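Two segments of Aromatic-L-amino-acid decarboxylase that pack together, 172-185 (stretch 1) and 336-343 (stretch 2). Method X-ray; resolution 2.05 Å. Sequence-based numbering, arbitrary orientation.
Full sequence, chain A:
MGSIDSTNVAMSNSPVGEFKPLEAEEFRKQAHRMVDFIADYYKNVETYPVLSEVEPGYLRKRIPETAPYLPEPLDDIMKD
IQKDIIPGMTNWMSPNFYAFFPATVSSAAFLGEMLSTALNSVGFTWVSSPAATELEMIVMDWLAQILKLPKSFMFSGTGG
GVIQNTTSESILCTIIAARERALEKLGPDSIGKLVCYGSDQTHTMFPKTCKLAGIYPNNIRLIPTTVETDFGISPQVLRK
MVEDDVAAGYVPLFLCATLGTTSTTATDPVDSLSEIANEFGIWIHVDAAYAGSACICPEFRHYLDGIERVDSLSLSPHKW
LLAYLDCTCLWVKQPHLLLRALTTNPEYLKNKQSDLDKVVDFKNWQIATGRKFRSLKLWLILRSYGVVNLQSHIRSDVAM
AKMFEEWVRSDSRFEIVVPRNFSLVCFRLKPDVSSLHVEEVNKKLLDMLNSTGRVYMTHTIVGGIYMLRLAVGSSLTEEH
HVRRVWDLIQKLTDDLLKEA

Stretch 1 (172-185) LCTIIAARERALEK
Stretch 2, residues 336-343: HLLLRALT

Two helices cross almost at right angles here, and two alanines meet where the backbones come closest. Stretch 1 is helical from 172 to 185 and runs on at both ends; stretch 2 is helical from 336 to 341, having begun earlier, and then leaves the helix. The axes approach to 8.2 Å with 85° between their N-to-C directions, and the register is fixed where Ala177 CA lies 4.7 Å from Ala341 CA. Together the stretches bury 478 Å².

His336 opens stretch 2 out of reach of the partner, exposed, with chi1 p. Leu337 points toward stretch 1 in the m,t rotamer. Its CD1 lies 3.7 Å from Arg181 NH1, while its backbone O sits 4.0 Å from Ala177 CB. Arg181 (t,t,p, chi4 -172°) leaves its backbone sideways and brings its guanidinium end beside the leucine methyl at an oblique angle; both residues are partly exposed, and the long side chain reaches the contact's margin.

Leu338 leaves its backbone sideways, but its t,p rotamer brings the end closer: CD1 is 4.0 Å from Cys173 CB and 4.3 Å from Ala177 CB. Its CA is 3.9 Å from Ala177 CB, a closeness suited to a lone methyl. Leu339 points away and makes no contact.

Arg340 supplies the polar fastening. Directed toward stretch 1 with chi1 m, chi2 t, chi3 p and chi4 80°, it forms a salt bridge with Glu184, whose m,t side chain (chi3 19°) comes from the exposed end of the contact. Arg340 NH2 donates to Glu184 OE1 at 3.0 Å and 156°, and Arg340 NE donates to Glu184 OE1 at 3.3 Å and 141°, so one carboxylate oxygen receives both hydrogens near the guanidinium plane.

Ala341 is the pivot. Its CB is 3.3 Å from Ala177 CA and 3.9 Å from Ala177 CB, pressing a methyl against the partner's backbone; it also lies 4.1 Å from Ile176 CG2 and 4.1 Å from Glu180 CB. Ile176 is m,t. Glu180 (m,m, chi3 -39°) packs its aliphatic part here while its OE2 accepts a hydrogen bond from Arg179 NH2 at 2.8 Å, part of a salt bridge within stretch 1.

Leu342, the first residue off helical geometry (phi -99°, psi 25°), starts sideways, but its side chain (chi1 -93°, chi2 38°) reaches back. Leu342 CD2 meets Cys173 SG at 4.1 Å, with Cys173 at chi1 m, and Leu342 CD1 meets Ile176 CG2 at 4.3 Å, closing the buried apolar end. Thr343, extended at -147°/157° with chi1 t, passes out of reach.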

# COMPACT_ATOMS: atom_id res chain seq x y z
N LEU A 172 6.24 -8.28 7.59
CA LEU A 172 5.33 -8.17 8.73
C LEU A 172 4.28 -9.27 8.70
O LEU A 172 4.00 -9.90 9.73
CB LEU A 172 4.69 -6.78 8.73
CG LEU A 172 3.64 -6.47 9.81
CD1 LEU A 172 4.21 -6.67 11.20
CD2 LEU A 172 3.12 -5.05 9.65
N CYS A 173 3.71 -9.54 7.53
CA CYS A 173 2.70 -10.60 7.41
C CYS A 173 3.30 -11.96 7.74
O CYS A 173 2.71 -12.75 8.50
CB CYS A 173 2.07 -10.55 6.02
SG CYS A 173 0.79 -9.18 5.84
N THR A 174 4.48 -12.27 7.19
CA THR A 174 5.04 -13.59 7.49
C THR A 174 5.42 -13.71 8.96
O THR A 174 5.27 -14.78 9.56
CB THR A 174 6.24 -13.93 6.58
OG1 THR A 174 7.35 -13.07 6.88
CG2 THR A 174 5.84 -13.80 5.14
N ILE A 175 5.90 -12.61 9.55
CA ILE A 175 6.21 -12.61 10.98
C ILE A 175 4.96 -12.86 11.81
O ILE A 175 5.00 -13.59 12.82
CB ILE A 175 6.87 -11.28 11.39
CG1 ILE A 175 8.15 -11.03 10.61
CG2 ILE A 175 7.13 -11.26 12.89
CD1 ILE A 175 8.87 -9.76 11.05
N ILE A 176 3.84 -12.25 11.43
CA ILE A 176 2.62 -12.47 12.21
C ILE A 176 2.14 -13.90 12.04
O ILE A 176 1.68 -14.54 13.00
CB ILE A 176 1.52 -11.46 11.82
CG1 ILE A 176 1.88 -10.05 12.30
CG2 ILE A 176 0.19 -11.92 12.40
CD1 ILE A 176 0.92 -8.99 11.88
N ALA A 177 2.24 -14.44 10.83
CA ALA A 177 1.89 -15.84 10.60
C ALA A 177 2.70 -16.76 11.51
O ALA A 177 2.14 -17.65 12.18
CB ALA A 177 2.12 -16.20 9.13
N ALA A 178 4.01 -16.56 11.56
CA ALA A 178 4.84 -17.38 12.44
C ALA A 178 4.44 -17.20 13.90
O ALA A 178 4.33 -18.18 14.67
CB ALA A 178 6.31 -17.05 12.24
N ARG A 179 4.25 -15.94 14.32
CA ARG A 179 3.84 -15.63 15.69
C ARG A 179 2.56 -16.36 16.05
O ARG A 179 2.45 -16.94 17.14
CB ARG A 179 3.66 -14.12 15.86
CG ARG A 179 3.25 -13.68 17.29
CD ARG A 179 2.62 -12.27 17.28
NE ARG A 179 1.27 -12.30 16.73
CZ ARG A 179 0.60 -11.23 16.30
NH1 ARG A 179 1.16 -10.02 16.34
NH2 ARG A 179 -0.62 -11.38 15.80
N GLU A 180 1.58 -16.34 15.16
CA GLU A 180 0.29 -16.95 15.48
C GLU A 180 0.39 -18.47 15.50
O GLU A 180 -0.29 -19.12 16.30
CB GLU A 180 -0.79 -16.47 14.51
CG GLU A 180 -1.34 -15.07 14.81
CD GLU A 180 -1.89 -14.89 16.23
OE1 GLU A 180 -2.55 -15.82 16.77
OE2 GLU A 180 -1.66 -13.81 16.82
N ARG A 181 1.21 -19.06 14.63
CA ARG A 181 1.43 -20.50 14.76
C ARG A 181 1.92 -20.83 16.16
O ARG A 181 1.37 -21.72 16.85
CB ARG A 181 2.44 -20.99 13.72
CG ARG A 181 2.72 -22.47 13.85
CD ARG A 181 3.61 -23.01 12.75
NE ARG A 181 4.92 -22.38 12.72
CZ ARG A 181 5.79 -22.60 11.74
NH1 ARG A 181 5.46 -23.42 10.76
NH2 ARG A 181 6.98 -22.01 11.74
N ALA A 182 2.92 -20.08 16.63
CA ALA A 182 3.40 -20.30 17.99
C ALA A 182 2.30 -20.07 19.03
O ALA A 182 2.09 -20.91 19.91
CB ALA A 182 4.60 -19.39 18.28
N LEU A 183 1.55 -18.96 18.92
CA LEU A 183 0.58 -18.62 19.96
C LEU A 183 -0.57 -19.63 20.01
O LEU A 183 -1.10 -19.92 21.09
CB LEU A 183 0.02 -17.22 19.76
CG LEU A 183 1.00 -16.04 19.83
CD1 LEU A 183 0.24 -14.71 19.63
CD2 LEU A 183 1.83 -16.04 21.11
N GLU A 184 -1.00 -20.14 18.86
CA GLU A 184 -2.02 -21.18 18.88
C GLU A 184 -1.46 -22.47 19.49
O GLU A 184 -2.20 -23.20 20.15
CB GLU A 184 -2.56 -21.44 17.47
CG GLU A 184 -3.36 -20.29 16.86
CD GLU A 184 -4.01 -20.68 15.54
OE1 GLU A 184 -4.15 -21.89 15.28
OE2 GLU A 184 -4.36 -19.77 14.75
N LYS A 185 -0.16 -22.74 19.30
CA LYS A 185 0.42 -23.92 19.93
C LYS A 185 0.55 -23.74 21.44
O LYS A 185 0.21 -24.64 22.22
CB LYS A 185 1.78 -24.23 19.32
CG LYS A 185 2.58 -25.32 20.03
CD LYS A 185 4.02 -25.40 19.49
CE LYS A 185 4.89 -26.39 20.28
NZ LYS A 185 6.32 -26.37 19.85
N HIS A 336 -2.21 -21.50 4.35
CA HIS A 336 -3.16 -21.60 5.45
C HIS A 336 -2.59 -21.02 6.74
O HIS A 336 -3.34 -20.50 7.57
CB HIS A 336 -3.59 -23.05 5.64
CG HIS A 336 -2.56 -23.90 6.32
ND1 HIS A 336 -2.65 -24.27 7.64
CD2 HIS A 336 -1.42 -24.45 5.85
CE1 HIS A 336 -1.60 -25.01 7.96
NE2 HIS A 336 -0.84 -25.13 6.89
N LEU A 337 -1.27 -21.07 6.93
CA LEU A 337 -0.72 -20.43 8.12
C LEU A 337 -0.86 -18.92 8.03
O LEU A 337 -1.25 -18.26 9.00
CB LEU A 337 0.75 -20.81 8.31
CG LEU A 337 1.08 -22.26 8.59
CD1 LEU A 337 2.60 -22.45 8.56
CD2 LEU A 337 0.53 -22.68 9.95
N LEU A 338 -0.62 -18.36 6.84
CA LEU A 338 -0.83 -16.93 6.63
C LEU A 338 -2.29 -16.54 6.84
O LEU A 338 -2.59 -15.55 7.50
CB LEU A 338 -0.40 -16.53 5.23
CG LEU A 338 -0.55 -15.04 4.92
CD1 LEU A 338 0.48 -14.23 5.71
CD2 LEU A 338 -0.45 -14.78 3.41
N LEU A 339 -3.19 -17.29 6.22
CA LEU A 339 -4.61 -17.01 6.31
C LEU A 339 -5.10 -17.08 7.75
O LEU A 339 -5.76 -16.16 8.24
CB LEU A 339 -5.37 -17.98 5.41
CG LEU A 339 -5.55 -17.44 4.00
CD1 LEU A 339 -4.30 -16.67 3.58
CD2 LEU A 339 -5.85 -18.55 3.02
N ARG A 340 -4.74 -18.15 8.48
CA ARG A 340 -5.11 -18.21 9.89
C ARG A 340 -4.61 -16.97 10.61
O ARG A 340 -5.33 -16.38 11.43
CB ARG A 340 -4.53 -19.47 10.53
CG ARG A 340 -5.17 -20.73 10.04
CD ARG A 340 -4.66 -21.94 10.76
NE ARG A 340 -5.10 -22.02 12.14
CZ ARG A 340 -6.31 -22.45 12.49
NH1 ARG A 340 -7.18 -22.80 11.55
NH2 ARG A 340 -6.65 -22.53 13.77
N ALA A 341 -3.38 -16.55 10.30
CA ALA A 341 -2.80 -15.43 11.02
C ALA A 341 -3.59 -14.15 10.79
O ALA A 341 -3.75 -13.34 11.72
CB ALA A 341 -1.35 -15.24 10.59
N LEU A 342 -4.12 -13.94 9.58
CA LEU A 342 -4.65 -12.65 9.16
C LEU A 342 -6.17 -12.56 9.28
O LEU A 342 -6.79 -11.74 8.58
CB LEU A 342 -4.22 -12.34 7.73
CG LEU A 342 -2.93 -11.53 7.55
CD1 LEU A 342 -1.88 -11.94 8.58
CD2 LEU A 342 -2.40 -11.72 6.13
N THR A 343 -6.79 -13.35 10.14
CA THR A 343 -8.24 -13.26 10.31
C THR A 343 -8.59 -13.56 11.75
O THR A 343 -7.81 -14.17 12.49
CB THR A 343 -8.99 -14.22 9.39
OG1 THR A 343 -10.40 -14.02 9.54
CG2 THR A 343 -8.68 -15.65 9.77